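Local coordinates for synaptic vesicle membrane protein VAT-1 homolog-like (Homo sapiens, PDB 4A27) that probably acts as an oxidoreductase of the medium-chain, quinone oxidoreductase type, at residues A[6-12]-A[60-64]; A[24-28]-A[99-103]; A[37-43]-A[337-343]. All coordinates share one frame; numbering follows the deposited sequence.

Contact 1: residues A[6-12]-A[60-64]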
loop_
_atom_site.group_PDB
_atom_site.type_symbol
_atom_site.label_atom_id
_atom_site.label_comp_id
_atom_site.label_asym_id
_atom_site.label_seq_id
_atom_site.Cartn_x
_atom_site.Cartn_y
_atom_site.Cartn_z
ATOM N N ALA A 6 31.494 17.322 -21.766
ATOM C CA ALA A 6 30.539 16.380 -21.302
ATOM C C ALA A 6 31.187 15.008 -21.175
ATOM O O ALA A 6 32.269 14.777 -21.712
ATOM C CB ALA A 6 29.346 16.327 -22.256
ATOM N N VAL A 7 30.569 14.141 -20.368
ATOM C CA VAL A 7 30.970 12.745 -20.292
ATOM C C VAL A 7 30.121 12.038 -21.347
ATOM O O VAL A 7 28.913 12.241 -21.410
ATOM C CB VAL A 7 30.724 12.117 -18.917
ATOM C CG1 VAL A 7 31.079 10.621 -18.947
ATOM C CG2 VAL A 7 31.526 12.837 -17.829
ATOM N N VAL A 8 30.776 11.259 -22.201
ATOM C CA VAL A 8 30.102 10.470 -23.207
ATOM C C VAL A 8 30.319 8.981 -22.910
ATOM O O VAL A 8 31.423 8.567 -22.519
ATOM C CB VAL A 8 30.623 10.787 -24.629
ATOM C CG1 VAL A 8 29.642 10.188 -25.666
ATOM C CG2 VAL A 8 30.761 12.261 -24.824
ATOM N N LEU A 9 29.252 8.208 -23.071
ATOM C CA LEU A 9 29.333 6.756 -23.078
ATOM C C LEU A 9 29.486 6.333 -24.545
ATOM O O LEU A 9 28.544 6.468 -25.323
ATOM C CB LEU A 9 28.071 6.147 -22.472
ATOM C CG LEU A 9 27.991 4.636 -22.376
ATOM C CD1 LEU A 9 29.099 4.083 -21.505
ATOM C CD2 LEU A 9 26.618 4.251 -21.877
ATOM N N ALA A 10 30.680 5.861 -24.912
ATOM C CA ALA A 10 31.004 5.546 -26.319
ATOM C C ALA A 10 30.175 4.376 -26.831
ATOM O O ALA A 10 29.566 4.460 -27.890
ATOM C CB ALA A 10 32.475 5.244 -26.457
ATOM N N GLY A 11 30.154 3.298 -26.054
ATOM C CA GLY A 11 29.179 2.218 -26.216
ATOM C C GLY A 11 28.975 1.510 -24.880
ATOM O O GLY A 11 29.631 1.837 -23.891
ATOM N N PHE A 12 28.062 0.549 -24.831
ATOM C CA PHE A 12 27.851 -0.227 -23.603
ATOM C C PHE A 12 29.023 -1.171 -23.362
ATOM O O PHE A 12 29.644 -1.651 -24.306
ATOM C CB PHE A 12 26.558 -1.031 -23.673
ATOM C CG PHE A 12 25.339 -0.191 -23.899
ATOM C CD1 PHE A 12 25.001 0.807 -22.994
ATOM C CD2 PHE A 12 24.518 -0.407 -25.004
ATOM C CE1 PHE A 12 23.868 1.583 -23.181
ATOM C CE2 PHE A 12 23.385 0.370 -25.204
ATOM C CZ PHE A 12 23.055 1.367 -24.284
ATOM N N THR A 60 23.671 4.648 -28.189
ATOM C CA THR A 60 24.972 5.223 -27.902
ATOM C C THR A 60 25.482 5.802 -29.202
ATOM O O THR A 60 25.087 5.327 -30.262
ATOM C CB THR A 60 25.998 4.166 -27.323
ATOM O OG1 THR A 60 26.141 3.054 -28.223
ATOM C CG2 THR A 60 25.565 3.681 -25.926
ATOM N N PRO A 61 26.374 6.811 -29.142
ATOM C CA PRO A 61 26.912 7.479 -27.938
ATOM C C PRO A 61 25.847 8.292 -27.222
ATOM O O PRO A 61 24.848 8.677 -27.835
ATOM C CB PRO A 61 28.004 8.401 -28.488
ATOM C CG PRO A 61 27.671 8.572 -29.951
ATOM C CD PRO A 61 27.081 7.245 -30.358
ATOM N N LEU A 62 26.041 8.508 -25.925
ATOM C CA LEU A 62 25.067 9.220 -25.109
ATOM C C LEU A 62 25.733 9.856 -23.908
ATOM O O LEU A 62 26.785 9.426 -23.467
ATOM C CB LEU A 62 23.932 8.296 -24.663
ATOM C CG LEU A 62 24.164 7.142 -23.679
ATOM C CD1 LEU A 62 24.136 7.615 -22.253
ATOM C CD2 LEU A 62 23.068 6.113 -23.903
ATOM N N VAL A 63 25.126 10.921 -23.411
ATOM C CA VAL A 63 25.614 11.589 -22.215
ATOM C C VAL A 63 24.750 11.000 -21.066
ATOM O O VAL A 63 23.513 11.081 -21.100
ATOM C CB VAL A 63 25.490 13.116 -22.357
ATOM C CG1 VAL A 63 25.991 13.843 -21.043
ATOM C CG2 VAL A 63 26.248 13.639 -23.626
ATOM N N PRO A 64 25.378 10.313 -20.099
ATOM C CA PRO A 64 24.597 9.785 -18.961
ATOM C C PRO A 64 24.196 10.832 -17.911
ATOM O O PRO A 64 24.573 11.999 -18.023
ATOM C CB PRO A 64 25.561 8.819 -18.282
ATOM C CG PRO A 64 26.771 8.755 -19.145
ATOM C CD PRO A 64 26.806 10.002 -19.949
#
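Thr60 reaches up to the turn at Ala10-Phe12: its CB and OG1 lie against the backbone of Ala10 and Gly11, while CG2 turns to the Phe12 ring. CB rests 3.6 Å from Ala10 O. OG1 lies beside Gly11, which has no side chain, 3.7 Å from Gly11 CA. The tip, Thr60 CG2, is anti to its own carbonyl carbon and sits over one face of the Phe12 ring, 3.9 Å from the centroid and 14° off the normal, a CH-pi contact that suits a methyl. The Thr60-Pro61 peptide is cis, and beyond it the loop pairs with the strand end through a single antiparallel bridge, Leu9 with Leu62. Leu9 N gives an almost straight bond to Leu62 O (2.8 Å, 178°), while Leu62 N returns a longer one to Leu9 O (3.3 Å). The leucine tips lie side by side, and Pro61 CB packs on Val8 CG1 at 3.7 Å. Pro64, lacking an N-H, brings its CD to 3.4 Å from Val7 O. Strand 4-9 thus has strand 18-23 along it, with a backbone hydrogen bond between Val8 and Arg19, and also receives the loop between helix 44-51 and strand 67-75, where Val63 shares a backbone hydrogen bond with Asn95 and Pro64 rests on Trp97.

Contact 2: residues A[24-28]-A[99-103]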
loop_
_atom_site.group_PDB
_atom_site.type_symbol
_atom_site.label_atom_id
_atom_site.label_comp_id
_atom_site.label_asym_id
_atom_site.label_seq_id
_atom_site.Cartn_x
_atom_site.Cartn_y
_atom_site.Cartn_z
ATOM N N ALA A 24 27.996 20.181 -28.752
ATOM C CA ALA A 24 27.150 21.349 -29.001
ATOM C C ALA A 24 26.371 21.708 -27.730
ATOM O O ALA A 24 25.728 20.861 -27.132
ATOM C CB ALA A 24 26.164 21.058 -30.158
ATOM N N MET A 25 26.416 22.971 -27.337
ATOM C CA MET A 25 25.619 23.415 -26.223
ATOM C C MET A 25 24.134 23.358 -26.647
ATOM O O MET A 25 23.785 23.877 -27.690
ATOM C CB MET A 25 25.990 24.840 -25.852
ATOM C CG MET A 25 25.535 25.208 -24.463
ATOM S SD MET A 25 26.182 26.804 -23.999
ATOM C CE MET A 25 27.921 26.354 -23.881
ATOM N N PRO A 26 23.263 22.716 -25.854
ATOM C CA PRO A 26 21.850 22.744 -26.230
ATOM C C PRO A 26 21.208 24.110 -25.921
ATOM O O PRO A 26 21.747 24.877 -25.132
ATOM C CB PRO A 26 21.242 21.637 -25.373
ATOM C CG PRO A 26 22.101 21.605 -24.154
ATOM C CD PRO A 26 23.493 21.959 -24.612
ATOM N N GLU A 27 20.099 24.421 -26.584
ATOM C CA GLU A 27 19.339 25.632 -26.295
ATOM C C GLU A 27 17.928 25.225 -25.893
ATOM O O GLU A 27 17.426 24.196 -26.340
ATOM C CB GLU A 27 19.315 26.598 -27.506
ATOM C CG GLU A 27 20.653 27.308 -27.803
ATOM C CD GLU A 27 21.141 28.206 -26.649
ATOM O OE1 GLU A 27 20.311 28.795 -25.926
ATOM O OE2 GLU A 27 22.369 28.331 -26.459
ATOM N N PRO A 28 17.279 26.022 -25.027
ATOM C CA PRO A 28 15.988 25.642 -24.459
ATOM C C PRO A 28 14.830 25.762 -25.450
ATOM O O PRO A 28 14.637 26.807 -26.049
ATOM C CB PRO A 28 15.816 26.636 -23.294
ATOM C CG PRO A 28 16.568 27.821 -23.714
ATOM C CD PRO A 28 17.781 27.269 -24.431
ATOM N N GLU A 99 28.428 20.325 -18.823
ATOM C CA GLU A 99 28.488 21.675 -18.303
ATOM C C GLU A 99 27.169 22.417 -18.425
ATOM O O GLU A 99 26.911 23.342 -17.648
ATOM C CB GLU A 99 29.624 22.462 -19.003
ATOM C CG GLU A 99 31.000 21.978 -18.562
ATOM C CD GLU A 99 32.179 22.658 -19.256
ATOM O OE1 GLU A 99 32.122 22.897 -20.485
ATOM O OE2 GLU A 99 33.178 22.914 -18.553
ATOM N N VAL A 100 26.360 22.059 -19.425
ATOM C CA VAL A 100 25.053 22.687 -19.653
ATOM C C VAL A 100 24.002 21.645 -20.023
ATOM O O VAL A 100 24.287 20.655 -20.729
ATOM C CB VAL A 100 25.114 23.782 -20.794
ATOM C CG1 VAL A 100 23.781 24.458 -20.982
ATOM C CG2 VAL A 100 26.183 24.860 -20.501
ATOM N N VAL A 101 22.794 21.890 -19.512
ATOM C CA VAL A 101 21.653 20.988 -19.588
ATOM C C VAL A 101 20.396 21.797 -19.889
ATOM O O VAL A 101 20.158 22.842 -19.285
ATOM C CB VAL A 101 21.487 20.204 -18.216
ATOM C CG1 VAL A 101 20.068 19.842 -17.935
ATOM C CG2 VAL A 101 22.373 18.938 -18.198
ATOM N N CYS A 102 19.568 21.293 -20.787
ATOM C CA CYS A 102 18.230 21.810 -20.977
ATOM C C CYS A 102 17.242 20.733 -20.527
ATOM O O CYS A 102 17.456 19.547 -20.776
ATOM C CB CYS A 102 18.004 22.207 -22.448
ATOM S SG CYS A 102 18.865 23.771 -22.921
ATOM N N THR A 103 16.180 21.140 -19.830
ATOM C CA THR A 103 15.165 20.187 -19.339
ATOM C C THR A 103 13.807 20.894 -19.150
ATOM O O THR A 103 13.769 22.098 -18.814
ATOM C CB THR A 103 15.627 19.507 -17.985
ATOM O OG1 THR A 103 14.888 18.291 -17.736
ATOM C CG2 THR A 103 15.491 20.479 -16.808
#
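Met25 and Val100 meet where the loop between strands 18-23 and 32-42 passes over strand 100-104 of the GroES-like domain, the catalytic-domain fold of the medium-chain dehydrogenases. Loop and strand run in roughly the same direction, 29° apart, yet no hydrogen bond joins them. The loop therefore lies over the Val100 and Cys102 side chains, which point toward it, and does not extend the sheet.

Apolar packing forms one half of the contact. Val100 presents its branched CB to the loop, and Met25 CG touches Val100 CB at 4.0 Å. With CG of Met25 turned opposite its main-chain nitrogen (chi1 -162°) and the chain bending at chi3, sulfur and methyl follow the valine: Met25 SD is 4.0 Å from Val100 CG2, with CE beside the same methyl. A flexible, unbranched side chain suits this place because it can bend around a rigid neighbour. Replacing Met25 by an alanine would probably take away the packing of CG, SD and CE on Val100 and open a gap between loop and strand. Pro26 adds its ring, CD lying 4.4 Å from Val100 CG1.

Charge plays its part at the loop's margin. Glu27 turns away from the strand at CB, and its OE2 forms a salt bridge with Lys34 of strand 32-42, a residue that the side chains of Met25, Val100 and Cys102 also touch.

Sulfur against backbone and proline makes up the rest. Cys102 is small enough to bring the loop's main chain close, and its SG touches two proline rings, at Pro26 CB and Pro28 CD, each at 4.0 Å. Proline keeps the loop extended here without offering an N-H. The closest approach is to the peptide linking Glu27 and Pro28: Cys102 SG stands 3.4 Å from Glu27 C and 3.5 Å from Pro28 N.

Contact 3: residues A[37-43]-A[337-343]. With EDO (1,2-ethanediol), chain D.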
loop_
_atom_site.group_PDB
_atom_site.type_symbol
_atom_site.label_atom_id
_atom_site.label_comp_id
_atom_site.label_asym_id
_atom_site.label_seq_id
_atom_site.Cartn_x
_atom_site.Cartn_y
_atom_site.Cartn_z
ATOM N N VAL A 37 25.541 23.788 -15.244
ATOM C CA VAL A 37 25.587 22.722 -14.265
ATOM C C VAL A 37 26.745 22.926 -13.332
ATOM O O VAL A 37 27.850 23.237 -13.766
ATOM C CB VAL A 37 25.727 21.349 -14.951
ATOM C CG1 VAL A 37 25.962 20.176 -13.927
ATOM C CG2 VAL A 37 24.519 21.112 -15.804
ATOM N N LYS A 38 26.483 22.792 -12.035
ATOM C CA LYS A 38 27.543 22.869 -11.029
ATOM C C LYS A 38 27.865 21.486 -10.448
ATOM O O LYS A 38 29.003 21.217 -10.075
ATOM C CB LYS A 38 27.124 23.786 -9.915
ATOM C CG LYS A 38 26.918 25.225 -10.349
ATOM C CD LYS A 38 28.256 25.919 -10.493
ATOM C CE LYS A 38 28.128 27.388 -10.849
ATOM N NZ LYS A 38 29.409 28.061 -10.434
ATOM N N ALA A 39 26.840 20.639 -10.304
ATOM C CA ALA A 39 27.059 19.301 -9.795
ATOM C C ALA A 39 26.017 18.356 -10.313
ATOM O O ALA A 39 24.901 18.754 -10.644
ATOM C CB ALA A 39 27.060 19.330 -8.277
ATOM N N CYS A 40 26.386 17.078 -10.316
ATOM C CA CYS A 40 25.564 15.995 -10.764
ATOM C C CYS A 40 25.595 14.848 -9.751
ATOM O O CYS A 40 26.664 14.453 -9.207
ATOM C CB CYS A 40 26.116 15.407 -12.103
ATOM S SG CYS A 40 26.834 16.585 -13.304
ATOM N N GLY A 41 24.444 14.217 -9.625
ATOM C CA GLY A 41 24.288 13.031 -8.788
ATOM C C GLY A 41 24.757 11.770 -9.486
ATOM O O GLY A 41 24.583 11.609 -10.705
ATOM N N LEU A 42 25.447 10.922 -8.749
ATOM C CA LEU A 42 25.765 9.556 -9.230
ATOM C C LEU A 42 24.756 8.598 -8.630
ATOM O O LEU A 42 24.556 8.588 -7.402
ATOM C CB LEU A 42 27.163 9.176 -8.807
ATOM C CG LEU A 42 28.173 9.056 -9.928
ATOM C CD1 LEU A 42 29.365 9.898 -9.620
ATOM C CD2 LEU A 42 28.528 7.578 -10.083
ATOM N N ASN A 43 24.072 7.847 -9.492
ATOM C CA ASN A 43 23.104 6.889 -9.035
ATOM C C ASN A 43 23.422 5.503 -9.561
ATOM O O ASN A 43 24.030 5.336 -10.619
ATOM C CB ASN A 43 21.690 7.331 -9.462
ATOM C CG ASN A 43 21.276 8.657 -8.835
ATOM O OD1 ASN A 43 20.855 8.681 -7.684
ATOM N ND2 ASN A 43 21.414 9.778 -9.587
ATOM N N LYS A 337 25.824 9.970 -0.635
ATOM C CA LYS A 337 25.788 10.174 -2.083
ATOM C C LYS A 337 27.138 10.512 -2.681
ATOM O O LYS A 337 27.911 11.213 -2.069
ATOM C CB LYS A 337 24.884 11.385 -2.355
ATOM C CG LYS A 337 24.560 11.607 -3.807
ATOM C CD LYS A 337 23.261 10.977 -4.193
ATOM C CE LYS A 337 22.990 11.051 -5.698
ATOM N NZ LYS A 337 21.660 10.534 -6.084
ATOM N N LEU A 338 27.414 10.035 -3.880
ATOM C CA LEU A 338 28.618 10.453 -4.586
ATOM C C LEU A 338 28.192 11.535 -5.554
ATOM O O LEU A 338 27.186 11.397 -6.224
ATOM C CB LEU A 338 29.257 9.281 -5.359
ATOM C CG LEU A 338 29.844 8.183 -4.472
ATOM C CD1 LEU A 338 28.718 7.435 -3.738
ATOM C CD2 LEU A 338 30.709 7.271 -5.320
ATOM N N ILE A 339 28.976 12.596 -5.642
ATOM C CA ILE A 339 28.654 13.726 -6.456
ATOM C C ILE A 339 29.769 14.060 -7.408
ATOM O O ILE A 339 30.924 14.079 -7.027
ATOM C CB ILE A 339 28.494 14.986 -5.576
ATOM C CG1 ILE A 339 27.237 14.850 -4.739
ATOM C CG2 ILE A 339 28.450 16.230 -6.462
ATOM C CD1 ILE A 339 25.999 14.546 -5.592
ATOM N N LEU A 340 29.402 14.315 -8.668
ATOM C CA LEU A 340 30.354 14.813 -9.651
ATOM C C LEU A 340 30.342 16.331 -9.512
ATOM O O LEU A 340 29.298 16.960 -9.709
ATOM C CB LEU A 340 29.905 14.470 -11.050
ATOM C CG LEU A 340 29.847 12.992 -11.423
ATOM C CD1 LEU A 340 29.771 12.865 -12.954
ATOM C CD2 LEU A 340 31.061 12.254 -10.843
ATOM N N ASP A 341 31.470 16.894 -9.151
ATOM C CA ASP A 341 31.588 18.333 -8.925
ATOM C C ASP A 341 32.344 18.944 -10.131
ATOM O O ASP A 341 33.546 18.736 -10.288
ATOM C CB ASP A 341 32.345 18.536 -7.614
ATOM C CG ASP A 341 32.491 19.966 -7.239
ATOM O OD1 ASP A 341 32.547 20.811 -8.157
ATOM O OD2 ASP A 341 32.606 20.225 -6.025
ATOM N N VAL A 342 31.625 19.665 -10.987
ATOM C CA VAL A 342 32.185 20.153 -12.267
ATOM C C VAL A 342 33.455 21.053 -12.082
ATOM O O VAL A 342 34.372 20.969 -12.875
ATOM C CB VAL A 342 31.115 20.898 -13.103
ATOM C CG1 VAL A 342 31.730 21.505 -14.346
ATOM C CG2 VAL A 342 29.952 19.965 -13.405
ATOM N N GLU A 343 33.507 21.868 -11.024
ATOM C CA GLU A 343 34.677 22.756 -10.792
ATOM C C GLU A 343 35.783 22.119 -9.944
ATOM O O GLU A 343 36.764 22.773 -9.598
ATOM C CB GLU A 343 34.215 24.078 -10.171
ATOM C CG GLU A 343 33.366 24.909 -11.165
ATOM C CD GLU A 343 32.870 26.257 -10.619
ATOM O OE1 GLU A 343 33.208 26.645 -9.477
ATOM O OE2 GLU A 343 32.112 26.932 -11.343
HETATM C C1 EDO D . 32.164 26.481 -14.443
HETATM O O1 EDO D . 30.795 26.351 -14.009
HETATM C C2 EDO D . 32.537 25.433 -15.506
HETATM O O2 EDO D . 31.558 25.430 -16.567
HETATM O O HOH W 1 31.196 22.672 -9.301
HETATM O O HOH W 2 25.465 8.333 -4.873
#
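The carboxylate of Glu343 takes Lys38 NZ from above its plane, 40° out of it, in a salt bridge of 3.1 Å to Glu343 OE2. That oxygen also receives a weak bond from O1 of a 1,2-ethanediol, probably left by the crystallisation liquor. The Asn43 amide is approached in a similar way: Lys337 NZ donates a hydrogen bond to Asn43 OD1 (2.6 Å) from 37° above the carbonyl plane. A bend at chi2 (95°) carries the lysine across Gly41 to get there; a CB on Gly41 would crowd Lys337 CE, so glycine suits the crossing.

Between these ends the strands pair antiparallel. Cys40 N bonds Leu340 O at 3.0 Å and Leu340 N returns to Cys40 O at 2.8 Å, both in the carbonyl plane. Ala39 CB packs on Ile339 CG2, and on the other face Cys40 CB meets Leu340 CB. A classic beta bulge lies in the pairing with strand 67-75, where Lys38 and Ala39 both face Ser69. One water links Lys38 O, Asp341 OD1 and Glu343 N, while another joins Leu42 O to Leu338 N.

Strand 337-341 lies between strands 32-42 and 313-317, so the C-terminal part of the chain completes the catalytic-domain sheet. Glu67 OE1 takes both Lys337 NZ and Asn43 ND2, which would balance the buried lysine's charge and is likely to fix the amide's rotation, whereas the Lys38-Glu343 pair lies at the more exposed end.

Contact 3 is the buried one, a true strand pairing near the middle of the chain. Contact 2 lies at the surface, and contact 1 is partly buried, both farther from the chain's centre. Contacts 2 and 3 share a sheet: strand 100-104 and strand 337-341 both pair with strand 32-42, and Glu99 O and Val37 N, 2.8 Å apart, probably hydrogen-bond where the two contacts touch. Contact 1 joins the hairpin of strands 4-9 and 18-23 to the loop leading into strand 67-75. The chemistry differs accordingly: contact 3 combines main-chain bonds with a salt bridge at its exposed end and a buried lysine-asparagine bond at the other, contact 1 has a single bridge, and contact 2 relies on apolar and sulfur packing.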